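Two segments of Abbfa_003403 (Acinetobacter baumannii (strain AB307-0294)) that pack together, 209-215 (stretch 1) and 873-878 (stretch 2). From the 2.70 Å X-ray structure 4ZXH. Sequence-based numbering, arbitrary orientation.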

# COMPACT_ATOMS: atom_id res chain seq x y z
N ALA A 209 1.64 -16.89 9.45
CA ALA A 209 0.84 -15.72 9.77
C ALA A 209 0.61 -14.89 8.53
O ALA A 209 1.52 -14.74 7.71
CB ALA A 209 1.51 -14.87 10.84
N PRO A 210 -0.61 -14.36 8.37
CA PRO A 210 -0.78 -13.45 7.24
C PRO A 210 0.02 -12.15 7.44
O PRO A 210 0.30 -11.70 8.55
CB PRO A 210 -2.28 -13.17 7.23
CG PRO A 210 -2.65 -13.26 8.65
CD PRO A 210 -1.78 -14.35 9.25
N HIS A 211 0.39 -11.55 6.32
CA HIS A 211 1.08 -10.29 6.29
C HIS A 211 0.23 -9.19 6.91
O HIS A 211 0.74 -8.35 7.65
CB HIS A 211 1.44 -9.97 4.84
CG HIS A 211 2.09 -8.64 4.65
ND1 HIS A 211 3.45 -8.46 4.77
CD2 HIS A 211 1.57 -7.43 4.31
CE1 HIS A 211 3.74 -7.19 4.52
NE2 HIS A 211 2.61 -6.55 4.24
N VAL A 212 -1.07 -9.21 6.62
CA VAL A 212 -2.00 -8.21 7.13
C VAL A 212 -3.39 -8.84 7.30
O VAL A 212 -3.74 -9.81 6.61
CB VAL A 212 -2.08 -6.97 6.19
CG1 VAL A 212 -2.50 -7.36 4.78
CG2 VAL A 212 -3.02 -5.94 6.73
N HIS A 213 -4.16 -8.33 8.25
CA HIS A 213 -5.52 -8.82 8.50
C HIS A 213 -6.42 -8.45 7.34
O HIS A 213 -6.05 -7.65 6.49
CB HIS A 213 -6.08 -8.23 9.78
CG HIS A 213 -6.29 -6.75 9.70
ND1 HIS A 213 -7.36 -6.18 9.04
CD2 HIS A 213 -5.55 -5.72 10.17
CE1 HIS A 213 -7.28 -4.87 9.13
NE2 HIS A 213 -6.18 -4.56 9.80
N SER A 214 -7.62 -9.00 7.32
CA SER A 214 -8.52 -8.77 6.20
C SER A 214 -9.83 -8.21 6.69
O SER A 214 -10.90 -8.57 6.20
CB SER A 214 -8.75 -10.06 5.42
OG SER A 214 -7.52 -10.73 5.17
N ILE A 215 -9.76 -7.33 7.67
CA ILE A 215 -10.93 -6.59 8.10
C ILE A 215 -11.23 -5.49 7.09
O ILE A 215 -10.35 -4.71 6.74
CB ILE A 215 -10.74 -6.00 9.49
CG1 ILE A 215 -10.58 -7.12 10.51
CG2 ILE A 215 -11.93 -5.12 9.87
CD1 ILE A 215 -10.15 -6.64 11.87
N ILE A 873 -4.79 -13.12 -1.82
CA ILE A 873 -3.38 -13.36 -2.13
C ILE A 873 -2.73 -14.20 -1.03
O ILE A 873 -3.26 -15.25 -0.65
CB ILE A 873 -2.60 -12.02 -2.30
CG1 ILE A 873 -3.39 -11.09 -3.19
CG2 ILE A 873 -1.25 -12.21 -3.01
CD1 ILE A 873 -3.13 -11.35 -4.63
N ARG A 874 -1.62 -13.74 -0.49
CA ARG A 874 -0.81 -14.56 0.40
C ARG A 874 -1.44 -14.58 1.80
O ARG A 874 -0.77 -14.25 2.79
CB ARG A 874 0.65 -14.03 0.44
CG ARG A 874 1.36 -13.80 -0.94
CD ARG A 874 2.83 -13.25 -0.80
NE ARG A 874 2.96 -11.80 -0.50
CZ ARG A 874 3.40 -11.27 0.65
NH1 ARG A 874 3.78 -12.04 1.67
NH2 ARG A 874 3.47 -9.94 0.78
N GLY A 875 -2.72 -14.94 1.86
CA GLY A 875 -3.44 -15.05 3.12
C GLY A 875 -4.29 -13.85 3.55
O GLY A 875 -4.70 -13.75 4.71
N PHE A 876 -4.55 -12.95 2.60
CA PHE A 876 -5.29 -11.72 2.85
C PHE A 876 -5.95 -11.25 1.57
O PHE A 876 -5.67 -11.78 0.51
CB PHE A 876 -4.38 -10.61 3.40
CG PHE A 876 -3.19 -10.33 2.54
CD1 PHE A 876 -3.24 -9.37 1.54
CD2 PHE A 876 -2.00 -11.03 2.73
CE1 PHE A 876 -2.13 -9.12 0.76
CE2 PHE A 876 -0.88 -10.78 1.95
CZ PHE A 876 -0.95 -9.84 0.97
N ARG A 877 -6.83 -10.26 1.65
CA ARG A 877 -7.55 -9.85 0.46
C ARG A 877 -7.16 -8.43 0.04
O ARG A 877 -6.70 -7.64 0.86
CB ARG A 877 -9.06 -9.96 0.69
CG ARG A 877 -9.61 -9.10 1.80
CD ARG A 877 -11.13 -9.27 1.91
NE ARG A 877 -11.80 -8.85 0.67
CZ ARG A 877 -12.15 -7.59 0.40
NH1 ARG A 877 -11.91 -6.62 1.27
NH2 ARG A 877 -12.74 -7.32 -0.76
N ILE A 878 -7.33 -8.13 -1.24
CA ILE A 878 -6.91 -6.86 -1.83
C ILE A 878 -8.11 -6.13 -2.42
O ILE A 878 -9.01 -6.76 -2.96
CB ILE A 878 -5.86 -7.07 -2.97
CG1 ILE A 878 -4.66 -7.88 -2.49
CG2 ILE A 878 -5.36 -5.74 -3.52
CD1 ILE A 878 -3.67 -7.08 -1.72

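Two irregular segments can pack closely without exchanging a single hydrogen bond, and this contact, between residues more than 650 positions apart in one chain, is a compact example. Neither stretch is helix or strand, and the 340 Å² buried between them comes from van der Waals fit, with F876 covered most.

In the first stretch, A209 turns its side chain away, and contact begins at P210, whose CB lies 3.5 Å from the carbonyl O of G875. The backbones come close here, with P210 CA 5.2 Å from G875 CA. A CB on G875 would point toward the first stretch, 3.7 Å from P210 CB, which is no clash; the call for glycine is local: at phi/psi of 97/15 such an atom would be jammed against the carbonyl oxygen of R874.

H211, a t rotamer, touches two neighbours. Its CB approaches F876 CE2 at 3.8 Å, while R874 NH2 lies over one face of the imidazole, 4.3 Å from H211 ND1. The arginine leaves its backbone sideways, yet its end comes nearer, to the histidine.

V212 supplies the clearest apolar contact. Its CG1 sits over the face of the F876 ring, 4.1 Å from the centroid and 24° off the normal, a CH-pi arrangement, and V212 O packs 3.4 Å from F876 CB. F876 thus meets H211 and V212, and S214 further along, and loses more surface to the contact than any other residue.

H213 points away; its ND1 instead accepts a hydrogen bond from I215 N at 3.0 Å, a bond that spans S214. That serine turns back toward the second stretch, its OG 3.4 Å from F876 CA and its CB 3.8 Å from R877 CG. With S214 OG 3.6 Å from R877 N, the approach is close packing without a hydrogen bond. The contact ends at S214; I215 points away and takes no part.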